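Local coordinates for arginine decarboxylase, A207R protein (Paramecium bursaria Chlorella virus 1, PDB 2NVA) that decarboxylates arginine to agmatine with the help of pyridoxal 5'-phosphate, as a two-chain viral enzyme of the ornithine decarboxylase-like family, at residues A[287-298]-A[350-361]. Sequence-based numbering, arbitrary orientation.
With PL2 ((4-{[(4-{[amino(imino)methyl]amino}butyl)amino]methyl}-5-hydroxy-6-methylpyridin-3-yl)methyl dihydrogen phosphate), chain I; PL2 ((4-{[(4-{[amino(imino)methyl]amino}butyl)amino]methyl}-5-hydroxy-6-methylpyridin-3-yl)methyl dihydrogen phosphate), chain J.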
# COMPACT_ATOMS: atom_id res chain seq x y z
N TYR A 287 -5.11 2.12 3.14
CA TYR A 287 -4.10 1.07 3.35
C TYR A 287 -4.73 -0.32 3.45
O TYR A 287 -4.02 -1.34 3.54
CB TYR A 287 -3.31 1.38 4.62
CG TYR A 287 -2.46 2.62 4.52
CD1 TYR A 287 -1.27 2.61 3.79
CD2 TYR A 287 -2.86 3.82 5.11
CE1 TYR A 287 -0.47 3.75 3.70
CE2 TYR A 287 -2.06 4.97 5.02
CZ TYR A 287 -0.87 4.92 4.32
OH TYR A 287 -0.08 6.05 4.23
N GLY A 288 -6.05 -0.37 3.43
CA GLY A 288 -6.77 -1.64 3.42
C GLY A 288 -7.32 -1.86 2.03
O GLY A 288 -6.56 -2.13 1.09
N GLY A 289 -8.64 -1.73 1.88
CA GLY A 289 -9.31 -1.99 0.61
C GLY A 289 -9.44 -0.80 -0.33
O GLY A 289 -9.91 -0.95 -1.46
N PHE A 290 -9.02 0.38 0.14
CA PHE A 290 -9.26 1.62 -0.61
C PHE A 290 -8.03 2.27 -1.25
O PHE A 290 -7.98 3.50 -1.40
CB PHE A 290 -10.03 2.63 0.24
CG PHE A 290 -11.46 2.22 0.51
CD1 PHE A 290 -12.50 2.65 -0.31
CD2 PHE A 290 -11.76 1.35 1.56
CE1 PHE A 290 -13.81 2.24 -0.08
CE2 PHE A 290 -13.07 0.95 1.80
CZ PHE A 290 -14.09 1.39 0.97
N SER A 291 -7.05 1.45 -1.65
CA SER A 291 -5.85 2.01 -2.28
C SER A 291 -6.15 2.72 -3.60
O SER A 291 -5.38 3.58 -4.01
CB SER A 291 -4.77 0.95 -2.47
OG SER A 291 -5.23 -0.06 -3.35
N ASN A 292 -7.26 2.36 -4.25
CA ASN A 292 -7.67 3.03 -5.50
C ASN A 292 -7.93 4.54 -5.35
O ASN A 292 -7.88 5.29 -6.33
CB ASN A 292 -8.88 2.34 -6.13
CG ASN A 292 -8.51 1.07 -6.86
OD1 ASN A 292 -7.36 0.91 -7.30
ND2 ASN A 292 -9.47 0.14 -7.00
N VAL A 293 -8.26 4.96 -4.13
CA VAL A 293 -8.42 6.38 -3.84
C VAL A 293 -7.08 7.09 -4.08
O VAL A 293 -7.03 8.22 -4.57
CB VAL A 293 -8.93 6.59 -2.39
CG1 VAL A 293 -8.99 8.07 -2.03
CG2 VAL A 293 -10.30 5.93 -2.22
N ILE A 294 -5.99 6.41 -3.74
CA ILE A 294 -4.65 6.95 -3.91
C ILE A 294 -4.14 6.77 -5.35
O ILE A 294 -3.68 7.72 -5.97
CB ILE A 294 -3.63 6.31 -2.92
CG1 ILE A 294 -4.11 6.44 -1.47
CG2 ILE A 294 -2.22 6.90 -3.13
CD1 ILE A 294 -4.33 7.87 -0.96
N PHE A 295 -4.22 5.54 -5.85
CA PHE A 295 -3.56 5.18 -7.12
C PHE A 295 -4.41 5.36 -8.38
O PHE A 295 -3.85 5.43 -9.49
CB PHE A 295 -3.00 3.76 -7.03
CG PHE A 295 -1.94 3.60 -5.97
CD1 PHE A 295 -0.65 4.09 -6.18
CD2 PHE A 295 -2.24 3.01 -4.75
CE1 PHE A 295 0.34 3.97 -5.21
CE2 PHE A 295 -1.26 2.89 -3.76
CZ PHE A 295 0.03 3.39 -4.00
N GLU A 296 -5.73 5.40 -8.23
CA GLU A 296 -6.59 5.56 -9.41
C GLU A 296 -7.51 6.78 -9.30
O GLU A 296 -8.44 6.94 -10.11
CB GLU A 296 -7.43 4.30 -9.66
CG GLU A 296 -6.60 3.03 -9.91
CD GLU A 296 -7.41 1.86 -10.47
OE1 GLU A 296 -8.66 1.93 -10.51
OE2 GLU A 296 -6.78 0.87 -10.89
N LYS A 297 -7.24 7.62 -8.30
CA LYS A 297 -8.02 8.84 -8.03
C LYS A 297 -9.51 8.56 -7.84
O LYS A 297 -10.35 9.36 -8.24
CB LYS A 297 -7.82 9.90 -9.13
CG LYS A 297 -6.36 10.29 -9.38
CD LYS A 297 -5.74 10.96 -8.15
CE LYS A 297 -4.38 11.55 -8.54
NZ LYS A 297 -3.77 12.31 -7.40
N SER A 298 -9.83 7.40 -7.26
CA SER A 298 -11.21 7.03 -7.01
C SER A 298 -11.85 7.98 -6.00
O SER A 298 -11.24 8.34 -5.00
CB SER A 298 -11.28 5.59 -6.49
OG SER A 298 -12.60 5.27 -6.09
N TRP A 350 -16.51 -3.04 -6.12
CA TRP A 350 -15.26 -2.88 -5.38
C TRP A 350 -14.39 -4.13 -5.45
O TRP A 350 -13.83 -4.58 -4.45
CB TRP A 350 -15.53 -2.45 -3.92
CG TRP A 350 -14.46 -1.53 -3.44
CD1 TRP A 350 -13.46 -1.80 -2.54
CD2 TRP A 350 -14.25 -0.19 -3.89
NE1 TRP A 350 -12.64 -0.69 -2.40
CE2 TRP A 350 -13.11 0.31 -3.21
CE3 TRP A 350 -14.92 0.64 -4.81
CZ2 TRP A 350 -12.61 1.60 -3.44
CZ3 TRP A 350 -14.44 1.94 -5.01
CH2 TRP A 350 -13.29 2.41 -4.33
N GLY A 351 -14.27 -4.69 -6.66
CA GLY A 351 -13.53 -5.93 -6.84
C GLY A 351 -12.19 -5.83 -7.57
O GLY A 351 -11.45 -6.80 -7.62
N ALA A 352 -11.88 -4.66 -8.13
CA ALA A 352 -10.67 -4.50 -8.96
C ALA A 352 -9.60 -3.68 -8.26
O ALA A 352 -9.83 -2.50 -7.98
CB ALA A 352 -11.04 -3.88 -10.28
N TYR A 353 -8.45 -4.31 -7.97
CA TYR A 353 -7.32 -3.65 -7.30
C TYR A 353 -7.77 -3.13 -5.93
O TYR A 353 -7.48 -1.99 -5.57
CB TYR A 353 -6.74 -2.52 -8.17
CG TYR A 353 -6.32 -3.03 -9.54
CD1 TYR A 353 -5.21 -3.87 -9.67
CD2 TYR A 353 -7.04 -2.70 -10.68
CE1 TYR A 353 -4.83 -4.37 -10.90
CE2 TYR A 353 -6.66 -3.18 -11.92
CZ TYR A 353 -5.56 -4.03 -12.02
OH TYR A 353 -5.17 -4.53 -13.24
N THR A 354 -8.48 -3.99 -5.19
CA THR A 354 -9.01 -3.62 -3.88
C THR A 354 -8.42 -4.54 -2.82
O THR A 354 -7.44 -4.17 -2.15
CB THR A 354 -10.55 -3.62 -3.86
OG1 THR A 354 -11.04 -4.90 -4.30
CG2 THR A 354 -11.07 -2.54 -4.81
N ASN A 355 -8.97 -5.75 -2.70
CA ASN A 355 -8.47 -6.72 -1.72
C ASN A 355 -7.00 -7.13 -1.93
O ASN A 355 -6.31 -7.41 -0.96
CB ASN A 355 -9.37 -7.96 -1.62
CG ASN A 355 -9.74 -8.53 -2.98
OD1 ASN A 355 -10.56 -7.94 -3.72
ND2 ASN A 355 -9.18 -9.70 -3.32
N VAL A 356 -6.54 -7.18 -3.18
CA VAL A 356 -5.15 -7.59 -3.47
C VAL A 356 -4.11 -6.61 -2.91
O VAL A 356 -2.94 -6.96 -2.77
CB VAL A 356 -4.90 -7.78 -4.98
CG1 VAL A 356 -5.65 -9.01 -5.51
CG2 VAL A 356 -5.28 -6.51 -5.77
N LEU A 357 -4.54 -5.38 -2.63
CA LEU A 357 -3.60 -4.35 -2.19
C LEU A 357 -3.64 -4.05 -0.69
O LEU A 357 -3.13 -3.02 -0.23
CB LEU A 357 -3.79 -3.10 -3.02
CG LEU A 357 -3.09 -3.20 -4.37
CD1 LEU A 357 -3.86 -2.47 -5.42
CD2 LEU A 357 -1.68 -2.67 -4.26
N THR A 358 -4.23 -4.96 0.07
CA THR A 358 -4.39 -4.81 1.52
C THR A 358 -3.03 -4.79 2.23
O THR A 358 -2.14 -5.55 1.89
CB THR A 358 -5.30 -5.94 2.09
OG1 THR A 358 -6.57 -5.85 1.44
CG2 THR A 358 -5.52 -5.76 3.59
N THR A 359 -2.89 -3.90 3.22
CA THR A 359 -1.76 -3.96 4.16
C THR A 359 -2.27 -4.14 5.59
O THR A 359 -3.46 -3.93 5.87
CB THR A 359 -0.90 -2.68 4.17
OG1 THR A 359 -1.57 -1.64 4.88
CG2 THR A 359 -0.56 -2.21 2.74
N SER A 360 -1.35 -4.49 6.49
CA SER A 360 -1.67 -4.54 7.91
C SER A 360 -1.14 -3.32 8.66
O SER A 360 -0.93 -3.38 9.87
CB SER A 360 -1.16 -5.85 8.54
OG SER A 360 0.23 -6.02 8.37
N PHE A 361 -0.94 -2.21 7.94
CA PHE A 361 -0.46 -0.97 8.54
C PHE A 361 -1.36 -0.57 9.71
O PHE A 361 -2.59 -0.64 9.60
CB PHE A 361 -0.41 0.14 7.48
CG PHE A 361 0.25 1.43 7.96
CD1 PHE A 361 1.47 1.41 8.66
CD2 PHE A 361 -0.33 2.66 7.69
CE1 PHE A 361 2.08 2.60 9.08
CE2 PHE A 361 0.26 3.85 8.10
CZ PHE A 361 1.47 3.82 8.80
N1 PL2 I . -1.92 -7.21 -18.35
C2 PL2 I . -0.80 -6.64 -17.88
C2A PL2 I . 0.57 -7.10 -18.39
C3 PL2 I . -0.92 -5.62 -16.93
O3 PL2 I . 0.23 -5.04 -16.48
C4 PL2 I . -2.18 -5.18 -16.46
C4A PL2 I . -2.35 -4.06 -15.39
C5 PL2 I . -3.30 -5.83 -17.00
C6 PL2 I . -3.14 -6.84 -17.94
P PL2 I . -6.69 -3.97 -16.42
N PL2 I . -1.23 -3.09 -15.39
CA PL2 I . -0.92 -2.63 -14.03
CG PL2 I . -1.80 -1.42 -11.99
OP2 PL2 I . -6.94 -2.38 -16.45
OP3 PL2 I . -7.10 -4.46 -14.92
OP1 PL2 I . -7.47 -4.67 -17.48
OP4 PL2 I . -5.10 -4.10 -16.58
C5M PL2 I . -4.73 -5.43 -16.56
CB PL2 I . -2.16 -1.99 -13.36
CD PL2 I . -3.03 -0.75 -11.33
NE PL2 I . -2.60 -0.32 -9.98
CZ PL2 I . -3.40 0.04 -8.97
NH2 PL2 I . -2.84 0.40 -7.79
NH1 PL2 I . -4.73 0.07 -9.12
N1 PL2 J . 1.91 8.80 17.51
C2 PL2 J . 0.83 8.91 16.73
C2A PL2 J . -0.54 9.09 17.39
C3 PL2 J . 0.98 8.89 15.34
O3 PL2 J . -0.13 9.03 14.55
C4 PL2 J . 2.26 8.73 14.76
C4A PL2 J . 2.54 8.68 13.24
C5 PL2 J . 3.35 8.61 15.65
C6 PL2 J . 3.14 8.65 17.02
P PL2 J . 6.78 9.32 13.86
N PL2 J . 1.50 9.35 12.44
CA PL2 J . 1.15 8.51 11.27
CG PL2 J . 1.96 7.95 8.93
OP2 PL2 J . 7.10 10.33 12.69
OP3 PL2 J . 7.15 7.86 13.28
OP1 PL2 J . 7.59 9.58 15.07
OP4 PL2 J . 5.19 9.34 14.13
C5M PL2 J . 4.78 8.44 15.11
CB PL2 J . 2.39 8.19 10.39
CD PL2 J . 3.18 7.77 8.01
NE PL2 J . 2.70 7.15 6.76
CZ PL2 J . 3.50 6.60 5.85
NH2 PL2 J . 2.97 6.04 4.75
NH1 PL2 J . 4.82 6.59 6.02
O HOH W 1 -6.65 -1.78 -1.60
O HOH W 2 -8.59 -0.07 -3.84
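Asn292 reaches across to the loop 350-361 with its amide: ND2 donates to Ala352 O at 2.8 Å, and that oxygen lies 3° out of the amide plane. This helps set the amide's rotation and leaves OD1 near the guanidinium of the bound agmatine adduct, where NH1 of PL2 (chain I) gives it a weak bond of 3.3 Å. The same NH1 donates, also weakly, to Glu296 OE2, which is salt-bridged to Arg255. From the other segment, Tyr353 sets one ring face 4.0 Å from CD of PL2 (chain I), and Tyr353 OH donates to OP3 of that PL2 at 2.6 Å. Trp350 lies between Thr354 CG2 on one face and Phe290 CE1 on the opposite face, the two rings meeting obliquely, while Trp350 NE1 donates to Gly289 O at 2.9 Å. At the far end Phe361, its CG anti to the backbone N (chi1 -173°), runs alongside Tyr287 and turns its edge to that ring's face, planes at 61°. Tyr287 OH, also hydrogen-bonded to Asp325 of the same chain, accepts from NH2 of PL2 (chain J) at 3.1 Å. The segments thus serve both active sites of the dimer, with acceptors facing each guanidinium, consistent with recognition of the arginine-derived end.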